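Local coordinates for protein ubiquitin-conjugating enzyme E2-21 kDa (PDB 5NL8) that probably acts as the ubiquitin-conjugating (E2) enzyme of peroxisome biogenesis, taking ubiquitin from E1 onto a cysteine and passing it to other proteins such as the receptor PEX5, at residues S5-L10 with D41-W46; G32-H37 with V49-D54; D60-L65 with G100-C105; L75-I80 with I124-W129. All coordinates share one frame; numbering follows the deposited sequence.

Interaction 1. Residues S5-L10 with D41-W46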
loop_
_atom_site.group_PDB
_atom_site.type_symbol
_atom_site.label_atom_id
_atom_site.label_comp_id
_atom_site.label_asym_id
_atom_site.label_seq_id
_atom_site.Cartn_x
_atom_site.Cartn_y
_atom_site.Cartn_z
ATOM N N SER A 5 8.789 17.267 19.013
ATOM C CA SER A 5 10.010 16.699 18.460
ATOM C C SER A 5 9.687 15.521 17.551
ATOM O O SER A 5 10.522 15.087 16.757
ATOM C CB SER A 5 10.951 16.260 19.578
ATOM O OG SER A 5 10.225 15.667 20.641
ATOM N N THR A 6 8.470 15.002 17.680
ATOM C CA THR A 6 8.005 13.921 16.823
ATOM C C THR A 6 7.948 14.396 15.375
ATOM O O THR A 6 8.186 13.625 14.442
ATOM C CB THR A 6 6.619 13.410 17.257
ATOM O OG1 THR A 6 5.631 14.403 16.966
ATOM C CG2 THR A 6 6.603 13.107 18.747
ATOM N N GLU A 7 7.641 15.678 15.201
ATOM C CA GLU A 7 7.614 16.294 13.882
ATOM C C GLU A 7 9.006 16.297 13.264
ATOM O O GLU A 7 9.163 16.118 12.054
ATOM C CB GLU A 7 7.073 17.723 13.963
ATOM C CG GLU A 7 5.563 17.808 14.138
ATOM C CD GLU A 7 5.077 19.234 14.307
ATOM O OE1 GLU A 7 5.298 19.813 15.391
ATOM O OE2 GLU A 7 4.476 19.776 13.355
ATOM N N LYS A 8 10.017 16.499 14.103
ATOM C CA LYS A 8 11.399 16.497 13.648
ATOM C C LYS A 8 11.784 15.118 13.131
ATOM O O LYS A 8 12.413 14.985 12.078
ATOM C CB LYS A 8 12.333 16.930 14.780
ATOM C CG LYS A 8 13.579 17.654 14.313
ATOM C CD LYS A 8 14.467 18.024 15.487
ATOM C CE LYS A 8 15.898 17.553 15.276
ATOM N NZ LYS A 8 15.983 16.083 15.056
ATOM N N ARG A 9 11.392 14.093 13.879
ATOM C CA ARG A 9 11.632 12.705 13.490
ATOM C C ARG A 9 10.942 12.370 12.171
ATOM O O ARG A 9 11.563 11.830 11.251
ATOM C CB ARG A 9 11.150 11.752 14.584
ATOM C CG ARG A 9 11.596 10.315 14.393
ATOM C CD ARG A 9 11.127 9.436 15.541
ATOM N NE ARG A 9 11.831 8.156 15.573
ATOM C CZ ARG A 9 11.409 7.053 14.962
ATOM N NH1 ARG A 9 10.282 7.069 14.263
ATOM N NH2 ARG A 9 12.115 5.934 15.046
ATOM N N LEU A 10 9.655 12.703 12.089
ATOM C CA LEU A 10 8.866 12.453 10.887
ATOM C C LEU A 10 9.472 13.137 9.668
ATOM O O LEU A 10 9.563 12.545 8.585
ATOM C CB LEU A 10 7.423 12.922 11.090
ATOM C CG LEU A 10 6.550 12.007 11.950
ATOM C CD1 LEU A 10 5.362 12.766 12.514
ATOM C CD2 LEU A 10 6.084 10.804 11.142
ATOM N N ASP A 41 -1.004 19.469 4.528
ATOM C CA ASP A 41 0.039 20.397 4.969
ATOM C C ASP A 41 0.628 20.011 6.327
ATOM O O ASP A 41 1.287 20.821 6.976
ATOM C CB ASP A 41 -0.519 21.820 5.033
ATOM C CG ASP A 41 -1.694 21.942 5.992
ATOM O OD1 ASP A 41 -2.319 20.901 6.297
ATOM O OD2 ASP A 41 -1.991 23.072 6.445
ATOM N N GLY A 42 0.388 18.773 6.752
ATOM C CA GLY A 42 0.851 18.310 8.048
ATOM C C GLY A 42 1.663 17.033 7.957
ATOM O O GLY A 42 1.603 16.316 6.958
ATOM N N LEU A 43 2.416 16.743 9.013
ATOM C CA LEU A 43 3.325 15.603 9.027
ATOM C C LEU A 43 2.682 14.351 9.620
ATOM O O LEU A 43 3.348 13.333 9.799
ATOM C CB LEU A 43 4.590 15.955 9.815
ATOM C CG LEU A 43 5.503 17.013 9.189
ATOM C CD1 LEU A 43 6.505 17.535 10.208
ATOM C CD2 LEU A 43 6.227 16.443 7.979
ATOM N N PHE A 44 1.391 14.428 9.920
ATOM C CA PHE A 44 0.703 13.339 10.604
ATOM C C PHE A 44 -0.278 12.590 9.708
ATOM O O PHE A 44 -0.939 11.651 10.152
ATOM C CB PHE A 44 -0.024 13.874 11.837
ATOM C CG PHE A 44 0.900 14.242 12.959
ATOM C CD1 PHE A 44 1.450 15.509 13.033
ATOM C CD2 PHE A 44 1.236 13.314 13.929
ATOM C CE1 PHE A 44 2.309 15.847 14.061
ATOM C CE2 PHE A 44 2.092 13.643 14.960
ATOM C CZ PHE A 44 2.630 14.912 15.027
ATOM N N ARG A 45 -0.371 13.006 8.451
ATOM C CA ARG A 45 -1.126 12.256 7.455
ATOM C C ARG A 45 -0.366 12.240 6.132
ATOM O O ARG A 45 0.044 13.286 5.627
ATOM C CB ARG A 45 -2.530 12.839 7.278
ATOM C CG ARG A 45 -3.464 12.535 8.447
ATOM C CD ARG A 45 -4.830 13.169 8.276
ATOM N NE ARG A 45 -5.674 12.430 7.343
ATOM C CZ ARG A 45 -6.788 12.913 6.799
ATOM N NH1 ARG A 45 -7.193 14.143 7.087
ATOM N NH2 ARG A 45 -7.495 12.168 5.960
ATOM N N TRP A 46 -0.186 11.038 5.588
ATOM C CA TRP A 46 0.669 10.802 4.429
ATOM C C TRP A 46 -0.020 10.076 3.282
ATOM O O TRP A 46 -0.896 9.242 3.490
ATOM C CB TRP A 46 1.896 9.988 4.845
ATOM C CG TRP A 46 2.722 10.675 5.857
ATOM C CD1 TRP A 46 2.538 10.671 7.209
ATOM C CD2 TRP A 46 3.863 11.498 5.610
ATOM N NE1 TRP A 46 3.498 11.438 7.819
ATOM C CE2 TRP A 46 4.328 11.955 6.857
ATOM C CE3 TRP A 46 4.541 11.888 4.450
ATOM C CZ2 TRP A 46 5.438 12.785 6.982
ATOM C CZ3 TRP A 46 5.642 12.714 4.576
ATOM C CH2 TRP A 46 6.080 13.154 5.832
#
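The first turn of helix 6-21 lies against the loop that leads into strand 45-51. The backbones come nearest at E7 and L43, whose CA atoms are 6.5 Å apart. No hydrogen bond crosses between the segments. On the helix side the turn is closed by L10 N to T6 O and R9 N to S5 O. L10 points at the loop. Its CG lies anti to the carbonyl carbon (chi1 -76°), and its CD1 does most of the touching. CD1 of L10 is 3.4 Å from the carbonyl oxygen of L43. L10 CD1 also sits over one face of the F44 ring, 4.3 Å from its centroid and 14° off the normal, a CH-pi contact offset toward the rim. The two side chains cross at about a right angle. E7 and T6 meet the far end of the same ring: E7 CG is 3.8 Å from F44 CE1, and T6 OG1 is 3.6 Å from F44 CZ. Next to them, CD1 of L43 packs on the helix backbone, 3.5 Å from E7 O. The other methyl of L10, CD2, comes 4.3 Å from W46 NE1. That indole nitrogen turns back on its own loop and makes a weak hydrogen bond to L43 O. The contact therefore joins the N-terminal helix of the UBC fold to its antiparallel sheet. W46 also meets Y14 of the same helix edge-to-face and packs on L36 and P38. The backbone of W46 bonds to I67 in strand 62-68, and that of F44 to I69 just after it.

Interaction 2. Residues G32-H37 with V49-D54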
loop_
_atom_site.group_PDB
_atom_site.type_symbol
_atom_site.label_atom_id
_atom_site.label_comp_id
_atom_site.label_asym_id
_atom_site.label_seq_id
_atom_site.Cartn_x
_atom_site.Cartn_y
_atom_site.Cartn_z
ATOM N N GLY A 32 9.986 -1.482 -3.603
ATOM C CA GLY A 32 8.630 -1.287 -4.087
ATOM C C GLY A 32 8.043 0.080 -3.790
ATOM O O GLY A 32 6.953 0.411 -4.261
ATOM N N ILE A 33 8.758 0.877 -3.006
ATOM C CA ILE A 33 8.333 2.243 -2.727
ATOM C C ILE A 33 8.500 3.111 -3.967
ATOM O O ILE A 33 9.597 3.216 -4.518
ATOM C CB ILE A 33 9.133 2.862 -1.572
ATOM C CG1 ILE A 33 8.975 2.023 -0.306
ATOM C CG2 ILE A 33 8.688 4.294 -1.323
ATOM C CD1 ILE A 33 9.792 2.537 0.858
ATOM N N VAL A 34 7.409 3.731 -4.406
ATOM C CA VAL A 34 7.444 4.566 -5.597
ATOM C C VAL A 34 7.330 6.048 -5.249
ATOM O O VAL A 34 8.033 6.877 -5.826
ATOM C CB VAL A 34 6.331 4.184 -6.584
ATOM C CG1 VAL A 34 6.348 5.106 -7.799
ATOM C CG2 VAL A 34 6.489 2.733 -7.013
ATOM N N ASP A 35 6.458 6.386 -4.304
ATOM C CA ASP A 35 6.327 7.789 -3.906
ATOM C C ASP A 35 5.848 7.943 -2.463
ATOM O O ASP A 35 5.296 7.009 -1.880
ATOM C CB ASP A 35 5.377 8.522 -4.861
ATOM C CG ASP A 35 5.537 10.036 -4.804
ATOM O OD1 ASP A 35 6.549 10.510 -4.242
ATOM O OD2 ASP A 35 4.655 10.749 -5.328
ATOM N N LEU A 36 6.070 9.130 -1.900
ATOM C CA LEU A 36 5.657 9.455 -0.536
ATOM C C LEU A 36 5.623 10.969 -0.323
ATOM O O LEU A 36 6.576 11.662 -0.669
ATOM C CB LEU A 36 6.604 8.810 0.480
ATOM C CG LEU A 36 6.414 9.184 1.955
ATOM C CD1 LEU A 36 5.126 8.585 2.509
ATOM C CD2 LEU A 36 7.607 8.741 2.788
ATOM N N HIS A 37 4.532 11.484 0.244
ATOM C CA HIS A 37 4.447 12.913 0.564
ATOM C C HIS A 37 3.276 13.208 1.498
ATOM O O HIS A 37 2.330 12.431 1.566
ATOM C CB HIS A 37 4.328 13.756 -0.716
ATOM C CG HIS A 37 3.128 13.435 -1.549
ATOM N ND1 HIS A 37 1.905 14.044 -1.358
ATOM C CD2 HIS A 37 2.965 12.577 -2.580
ATOM C CE1 HIS A 37 1.042 13.570 -2.234
ATOM N NE2 HIS A 37 1.655 12.676 -2.990
ATOM N N VAL A 49 2.780 5.799 -2.694
ATOM C CA VAL A 49 2.537 4.969 -3.868
ATOM C C VAL A 49 3.519 3.805 -3.873
ATOM O O VAL A 49 4.735 4.023 -3.792
ATOM C CB VAL A 49 2.677 5.765 -5.184
ATOM C CG1 VAL A 49 2.549 4.836 -6.385
ATOM C CG2 VAL A 49 1.641 6.880 -5.257
ATOM N N ILE A 50 2.993 2.580 -3.956
ATOM C CA ILE A 50 3.834 1.380 -3.969
ATOM C C ILE A 50 3.573 0.474 -5.172
ATOM O O ILE A 50 2.474 0.458 -5.729
ATOM C CB ILE A 50 3.655 0.526 -2.687
ATOM C CG1 ILE A 50 2.218 0.008 -2.569
ATOM C CG2 ILE A 50 4.061 1.312 -1.454
ATOM C CD1 ILE A 50 2.008 -0.986 -1.436
ATOM N N ARG A 51 4.598 -0.284 -5.557
ATOM C CA ARG A 51 4.505 -1.232 -6.662
ATOM C C ARG A 51 4.381 -2.661 -6.138
ATOM O O ARG A 51 5.041 -3.033 -5.170
ATOM C CB ARG A 51 5.728 -1.108 -7.581
ATOM C CG ARG A 51 5.792 -2.138 -8.705
ATOM C CD ARG A 51 7.016 -1.935 -9.607
ATOM N NE ARG A 51 6.932 -0.712 -10.406
ATOM C CZ ARG A 51 7.684 0.369 -10.215
ATOM N NH1 ARG A 51 8.591 0.389 -9.249
ATOM N NH2 ARG A 51 7.533 1.432 -10.996
ATOM N N GLY A 52 3.522 -3.453 -6.773
ATOM C CA GLY A 52 3.392 -4.860 -6.434
ATOM C C GLY A 52 4.695 -5.607 -6.644
ATOM O O GLY A 52 5.338 -5.462 -7.684
ATOM N N PRO A 53 5.092 -6.412 -5.652
ATOM C CA PRO A 53 6.388 -7.100 -5.646
ATOM C C PRO A 53 6.515 -8.153 -6.741
ATOM O O PRO A 53 5.516 -8.723 -7.181
ATOM C CB PRO A 53 6.431 -7.753 -4.262
ATOM C CG PRO A 53 5.002 -7.929 -3.889
ATOM C CD PRO A 53 4.285 -6.746 -4.466
ATOM N N ASP A 54 7.749 -8.404 -7.161
ATOM C CA ASP A 54 8.020 -9.332 -8.248
ATOM C C ASP A 54 7.590 -10.753 -7.921
ATOM O O ASP A 54 7.692 -11.195 -6.775
ATOM C CB ASP A 54 9.506 -9.313 -8.601
ATOM C CG ASP A 54 9.905 -8.066 -9.357
ATOM O OD1 ASP A 54 9.180 -7.694 -10.303
ATOM O OD2 ASP A 54 10.937 -7.458 -9.005
#
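The carbonyl oxygen of V49 is gripped by two backbone N-H groups, from V34 and D35. The V34 N to V49 O bond is 2.8 Å long. D35 N reaches V49 O at 3.0 Å and lies on a lone pair. Two successive residues facing one partner make a classic beta bulge. It shifts the register by one between I33 and D35 in the antiparallel hairpin of strands 33-38 and 45-51. V49 N returns a 2.9 Å bond to D35 O, but from above the carbonyl plane. Beyond the bulge, R51 N bonds to G32 O at 2.8 Å and is nearly straight (165°). G32 O also takes a CA-H contact from I50. The side chains divide between the two faces of the sheet. D35 and V49 share one face, where their CB atoms are 3.9 Å apart. I33 and I50, a non-hydrogen-bonded pair, lie on the other and pack on helix 135-147. V34 crosses V49 obliquely, its CB 3.8 Å from V49 CG1. CG2 of V34, anti to the carbonyl carbon, lies over one face of the R51 guanidinium, 3.9 Å from NH1. The bend of R51 at chi3 (-69°) turns the guanidinium back toward V34, with a face to the methyl. The chemistry implies a pairing carried by main-chain bonds. V49 O serves both N-H groups of the bulge, so the extra residue is taken in while pairing continues around it, and aliphatic contacts fill in beside it.

Interaction 3. Residues D60-L65 with G100-C105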
loop_
_atom_site.group_PDB
_atom_site.type_symbol
_atom_site.label_atom_id
_atom_site.label_comp_id
_atom_site.label_asym_id
_atom_site.label_seq_id
_atom_site.Cartn_x
_atom_site.Cartn_y
_atom_site.Cartn_z
ATOM N N ASP A 60 4.055 -5.526 -11.149
ATOM C CA ASP A 60 3.934 -4.539 -12.226
ATOM C C ASP A 60 2.594 -3.803 -12.229
ATOM O O ASP A 60 1.949 -3.669 -13.269
ATOM C CB ASP A 60 4.159 -5.205 -13.585
ATOM C CG ASP A 60 5.607 -5.594 -13.809
ATOM O OD1 ASP A 60 6.502 -4.856 -13.341
ATOM O OD2 ASP A 60 5.851 -6.636 -14.454
ATOM N N ALA A 61 2.185 -3.328 -11.058
ATOM C CA ALA A 61 1.006 -2.481 -10.936
ATOM C C ALA A 61 1.162 -1.621 -9.695
ATOM O O ALA A 61 1.817 -2.031 -8.737
ATOM C CB ALA A 61 -0.262 -3.316 -10.866
ATOM N N LEU A 62 0.573 -0.431 -9.712
ATOM C CA LEU A 62 0.751 0.520 -8.617
ATOM C C LEU A 62 -0.503 0.672 -7.756
ATOM O O LEU A 62 -1.627 0.613 -8.259
ATOM C CB LEU A 62 1.161 1.886 -9.169
ATOM C CG LEU A 62 2.387 1.934 -10.086
ATOM C CD1 LEU A 62 2.571 3.331 -10.658
ATOM C CD2 LEU A 62 3.634 1.495 -9.343
ATOM N N TRP A 63 -0.297 0.872 -6.458
ATOM C CA TRP A 63 -1.386 1.173 -5.534
ATOM C C TRP A 63 -1.075 2.393 -4.672
ATOM O O TRP A 63 0.086 2.676 -4.360
ATOM C CB TRP A 63 -1.683 -0.022 -4.630
ATOM C CG TRP A 63 -2.504 -1.073 -5.287
ATOM C CD1 TRP A 63 -3.864 -1.162 -5.298
ATOM C CD2 TRP A 63 -2.016 -2.191 -6.035
ATOM N NE1 TRP A 63 -4.258 -2.276 -6.004
ATOM C CE2 TRP A 63 -3.145 -2.925 -6.469
ATOM C CE3 TRP A 63 -0.743 -2.652 -6.378
ATOM C CZ2 TRP A 63 -3.032 -4.088 -7.231
ATOM C CZ3 TRP A 63 -0.632 -3.809 -7.136
ATOM C CH2 TRP A 63 -1.772 -4.513 -7.553
ATOM N N LYS A 64 -2.130 3.105 -4.288
ATOM C CA LYS A 64 -2.006 4.281 -3.441
ATOM C C LYS A 64 -2.354 3.925 -2.001
ATOM O O LYS A 64 -3.217 3.081 -1.746
ATOM C CB LYS A 64 -2.912 5.407 -3.946
ATOM C CG LYS A 64 -2.298 6.797 -3.894
ATOM C CD LYS A 64 -2.618 7.574 -5.169
ATOM C CE LYS A 64 -1.985 8.961 -5.177
ATOM N NZ LYS A 64 -2.540 9.839 -4.107
ATOM N N LEU A 65 -1.681 4.580 -1.067
ATOM C CA LEU A 65 -1.873 4.318 0.350
ATOM C C LEU A 65 -2.088 5.619 1.102
ATOM O O LEU A 65 -1.541 6.662 0.731
ATOM C CB LEU A 65 -0.664 3.591 0.941
ATOM C CG LEU A 65 -0.238 2.229 0.402
ATOM C CD1 LEU A 65 1.082 1.841 1.035
ATOM C CD2 LEU A 65 -1.291 1.180 0.697
ATOM N N GLY A 100 -0.757 7.489 -21.750
ATOM C CA GLY A 100 0.638 7.627 -21.371
ATOM C C GLY A 100 0.820 8.217 -19.986
ATOM O O GLY A 100 1.880 8.753 -19.662
ATOM N N ALA A 101 -0.217 8.114 -19.161
ATOM C CA ALA A 101 -0.183 8.683 -17.819
ATOM C C ALA A 101 0.275 7.659 -16.783
ATOM O O ALA A 101 0.559 6.506 -17.113
ATOM C CB ALA A 101 -1.556 9.236 -17.447
ATOM N N ARG A 102 0.358 8.100 -15.532
ATOM C CA ARG A 102 0.664 7.218 -14.409
ATOM C C ARG A 102 -0.620 6.550 -13.931
ATOM O O ARG A 102 -1.476 7.209 -13.343
ATOM C CB ARG A 102 1.312 8.008 -13.268
ATOM C CG ARG A 102 1.792 7.170 -12.094
ATOM C CD ARG A 102 2.766 7.952 -11.225
ATOM N NE ARG A 102 2.162 8.352 -9.957
ATOM C CZ ARG A 102 2.571 9.387 -9.229
ATOM N NH1 ARG A 102 1.962 9.681 -8.087
ATOM N NH2 ARG A 102 3.585 10.133 -9.648
ATOM N N LYS A 103 -0.776 5.255 -14.187
ATOM C CA LYS A 103 -2.023 4.605 -13.806
ATOM C C LYS A 103 -1.882 3.792 -12.522
ATOM O O LYS A 103 -0.889 3.104 -12.296
ATOM C CB LYS A 103 -2.566 3.728 -14.945
ATOM C CG LYS A 103 -1.735 2.505 -15.295
ATOM C CD LYS A 103 -2.504 1.561 -16.231
ATOM C CE LYS A 103 -3.575 2.289 -17.044
ATOM N NZ LYS A 103 -4.468 1.345 -17.778
ATOM N N VAL A 104 -2.901 3.914 -11.683
ATOM C CA VAL A 104 -2.980 3.239 -10.406
ATOM C C VAL A 104 -4.259 2.403 -10.361
ATOM O O VAL A 104 -5.296 2.812 -10.890
ATOM C CB VAL A 104 -2.962 4.251 -9.242
ATOM C CG1 VAL A 104 -2.989 3.543 -7.903
ATOM C CG2 VAL A 104 -1.737 5.144 -9.343
ATOM N N CYS A 105 -4.173 1.225 -9.752
ATOM C CA CYS A 105 -5.348 0.389 -9.528
ATOM C C CYS A 105 -6.062 0.801 -8.245
ATOM O O CYS A 105 -5.432 0.958 -7.202
ATOM C CB CYS A 105 -4.954 -1.084 -9.460
ATOM S SG CYS A 105 -6.350 -2.191 -9.161
HETATM O O HOH W 1 -0.686 0.461 -11.940
HETATM O O HOH W 2 -4.989 2.231 -4.730
#
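Strand 62-68 of the antiparallel UBC sheet meets the short strand 104-105 here through one direct backbone bond and two water bridges. C105 N donates to L62 O at 3.0 Å, nearly along the C=O axis. Water 1 accepts from L62 N and donates to K103 O; water 2 accepts from K64 N and donates to C105 O. They join backbone groups that do not bond directly. W63 leaves the strand with its CB pointing away, but the indole swings back. Its CG lies beside the backbone N (chi1 -79°) and is 4.0 Å from C105 O. CD1 comes nearer, 3.3 Å from the same oxygen. NE1 is 3.7 Å from C105 CB, and its hydrogen bond goes to K107 O. CE2 also meets C105 CB, which sits over one face near the rim. The W63 side chain packs as well on M108 and on I179 of helix 168-181. One residue earlier in the strand, L62 CD1 reaches K103 O at 3.8 Å. V104 CG1, anti to the backbone N, packs against L62 O and W63 CA. The sulfur of C105 makes an oblique sulfur-aromatic contact, its SG 4.6 Å from the centroid of the five-membered ring of W63.

Interaction 4. Residues L75-I80 with I124-W129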
loop_
_atom_site.group_PDB
_atom_site.type_symbol
_atom_site.label_atom_id
_atom_site.label_comp_id
_atom_site.label_asym_id
_atom_site.label_seq_id
_atom_site.Cartn_x
_atom_site.Cartn_y
_atom_site.Cartn_z
ATOM N N LEU A 75 5.894 5.315 19.502
ATOM C CA LEU A 75 5.556 4.324 20.520
ATOM C C LEU A 75 4.486 3.378 19.995
ATOM O O LEU A 75 4.390 2.228 20.423
ATOM C CB LEU A 75 5.085 4.995 21.811
ATOM C CG LEU A 75 6.146 5.261 22.883
ATOM C CD1 LEU A 75 7.334 6.034 22.319
ATOM C CD2 LEU A 75 5.538 5.997 24.066
ATOM N N ASP A 76 3.680 3.878 19.066
ATOM C CA ASP A 76 2.669 3.068 18.403
ATOM C C ASP A 76 2.817 3.190 16.890
ATOM O O ASP A 76 3.263 4.222 16.390
ATOM C CB ASP A 76 1.266 3.484 18.852
ATOM C CG ASP A 76 0.814 2.744 20.094
ATOM O OD1 ASP A 76 1.188 1.563 20.250
ATOM O OD2 ASP A 76 0.089 3.343 20.915
ATOM N N PRO A 77 2.459 2.127 16.157
ATOM C CA PRO A 77 2.619 2.097 14.699
ATOM C C PRO A 77 1.607 2.974 13.967
ATOM O O PRO A 77 0.556 3.289 14.522
ATOM C CB PRO A 77 2.399 0.620 14.358
ATOM C CG PRO A 77 1.499 0.127 15.435
ATOM C CD PRO A 77 1.928 0.854 16.677
ATOM N N PRO A 78 1.925 3.372 12.727
ATOM C CA PRO A 78 0.972 4.116 11.896
ATOM C C PRO A 78 -0.218 3.249 11.510
ATOM O O PRO A 78 -0.068 2.032 11.406
ATOM C CB PRO A 78 1.789 4.488 10.653
ATOM C CG PRO A 78 3.224 4.293 11.044
ATOM C CD PRO A 78 3.225 3.199 12.058
ATOM N N LYS A 79 -1.379 3.864 11.312
ATOM C CA LYS A 79 -2.520 3.156 10.747
ATOM C C LYS A 79 -2.506 3.373 9.242
ATOM O O LYS A 79 -2.376 4.500 8.775
ATOM C CB LYS A 79 -3.838 3.639 11.358
ATOM C CG LYS A 79 -4.056 3.192 12.796
ATOM C CD LYS A 79 -5.395 3.677 13.331
ATOM C CE LYS A 79 -5.513 3.435 14.828
ATOM N NZ LYS A 79 -6.604 4.248 15.438
ATOM N N ILE A 80 -2.620 2.295 8.477
ATOM C CA ILE A 80 -2.440 2.399 7.037
ATOM C C ILE A 80 -3.587 1.738 6.287
ATOM O O ILE A 80 -4.070 0.678 6.687
ATOM C CB ILE A 80 -1.088 1.779 6.615
ATOM C CG1 ILE A 80 0.050 2.495 7.345
ATOM C CG2 ILE A 80 -0.898 1.853 5.112
ATOM C CD1 ILE A 80 1.433 2.013 6.998
ATOM N N ILE A 124 -1.106 -6.948 11.493
ATOM C CA ILE A 124 0.109 -7.000 10.683
ATOM C C ILE A 124 1.216 -6.116 11.255
ATOM O O ILE A 124 2.341 -6.576 11.458
ATOM C CB ILE A 124 -0.171 -6.589 9.215
ATOM C CG1 ILE A 124 -0.847 -7.732 8.450
ATOM C CG2 ILE A 124 1.124 -6.220 8.502
ATOM C CD1 ILE A 124 -2.329 -7.870 8.696
ATOM N N LEU A 125 0.891 -4.860 11.543
ATOM C CA LEU A 125 1.891 -3.934 12.058
ATOM C C LEU A 125 2.066 -4.037 13.569
ATOM O O LEU A 125 3.180 -3.889 14.068
ATOM C CB LEU A 125 1.543 -2.496 11.672
ATOM C CG LEU A 125 2.000 -2.085 10.269
ATOM C CD1 LEU A 125 1.854 -0.587 10.068
ATOM C CD2 LEU A 125 3.435 -2.522 10.026
ATOM N N GLN A 126 0.979 -4.290 14.297
ATOM C CA GLN A 126 1.069 -4.360 15.755
ATOM C C GLN A 126 2.024 -5.461 16.218
ATOM O O GLN A 126 2.725 -5.307 17.218
ATOM C CB GLN A 126 -0.312 -4.574 16.376
ATOM C CG GLN A 126 -0.898 -3.328 17.033
ATOM C CD GLN A 126 0.027 -2.714 18.072
ATOM O OE1 GLN A 126 0.208 -1.496 18.116
ATOM N NE2 GLN A 126 0.613 -3.554 18.918
ATOM N N GLN A 127 2.062 -6.564 15.476
ATOM C CA GLN A 127 2.901 -7.694 15.850
ATOM C C GLN A 127 4.373 -7.459 15.517
ATOM O O GLN A 127 5.254 -8.066 16.123
ATOM C CB GLN A 127 2.414 -8.972 15.164
ATOM C CG GLN A 127 0.996 -9.373 15.535
ATOM C CD GLN A 127 0.755 -9.365 17.032
ATOM O OE1 GLN A 127 -0.034 -8.567 17.541
ATOM N NE2 GLN A 127 1.432 -10.257 17.745
ATOM N N LYS A 128 4.640 -6.577 14.561
ATOM C CA LYS A 128 6.010 -6.352 14.110
ATOM C C LYS A 128 6.641 -5.075 14.666
ATOM O O LYS A 128 7.841 -5.040 14.928
ATOM C CB LYS A 128 6.067 -6.317 12.579
ATOM C CG LYS A 128 6.017 -7.685 11.913
ATOM C CD LYS A 128 6.846 -7.711 10.631
ATOM C CE LYS A 128 8.332 -7.877 10.939
ATOM N NZ LYS A 128 9.157 -8.093 9.715
ATOM N N TRP A 129 5.830 -4.036 14.852
ATOM C CA TRP A 129 6.346 -2.690 15.103
ATOM C C TRP A 129 7.162 -2.539 16.391
ATOM O O TRP A 129 6.848 -3.130 17.425
ATOM C CB TRP A 129 5.193 -1.681 15.121
ATOM C CG TRP A 129 5.654 -0.258 15.225
ATOM C CD1 TRP A 129 5.798 0.478 16.366
ATOM C CD2 TRP A 129 6.044 0.602 14.145
ATOM N NE1 TRP A 129 6.249 1.739 16.064
ATOM C CE2 TRP A 129 6.409 1.840 14.707
ATOM C CE3 TRP A 129 6.120 0.441 12.758
ATOM C CZ2 TRP A 129 6.843 2.913 13.930
ATOM C CZ3 TRP A 129 6.548 1.508 11.989
ATOM C CH2 TRP A 129 6.907 2.727 12.576
#
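P77 and P78 lie side by side on one face of the W129 indole. P77 sits over the five-membered ring, with its CB 3.8 Å from that centroid and 24° off the normal. P78 sits over the six-membered ring, its CD also 3.8 Å from the centroid and 16° off the normal. Both are CH-pi contacts. The P77 ring crosses the indole obliquely, whereas P78 crosses it at about a right angle. W129 is set for this by its first torsion: CG lies anti to the backbone N (chi1 -174°), so the ring reaches out to the prolines. The closest approach of the prolines to the indole is P77 CB to W129 CG, 3.5 Å. The indole nitrogen bonds elsewhere, to P74 O, which probably helps to hold the rotation of the ring. L125 comes from the helix 122-126 side. L125 CD1 lies 3.5 Å from P78 O and 4.0 Å from I80 CD1, and it crosses I80 at about a right angle. L125 CB meets P77 CB. Q126 bends at chi2 and brings OE1 3.2 Å from P77 CD, crossing the ring at about a right angle. Within the turn after L125, L125 O accepts from both K128 N and W129 N. The Q126 side chain is about 9 Å from that of C121, the predicted thioester cysteine. No hydrogen bond crosses this contact. Its chemistry implies cohesion through CH-pi and aliphatic contacts, which hold the P-x-x-P-P motif of the E2 fold (P74, P77, P78) against the chain just after the active-site cysteine.

From the N terminus, interaction 1 brings the start of helix 6-21 to the loop before strand 45-51, closing a loop of 30 residues. Interaction 2 closes the 11-residue hairpin; it opens inside that loop and ends beyond it, so the two cross. They touch where W46 packs on L36 and H37. Interaction 3 opens after both and closes a 34-residue loop. It meets interaction 2 through backbone hydrogen bonds, I50 with W63 in neighbouring strands and G52 with A61 just beyond. Interaction 4 closes one of 43 and opens before interaction 3 ends, so these also cross. Together they tie the N-terminal helix, the four-stranded sheet, strand 104-105 and the active-site region into one domain.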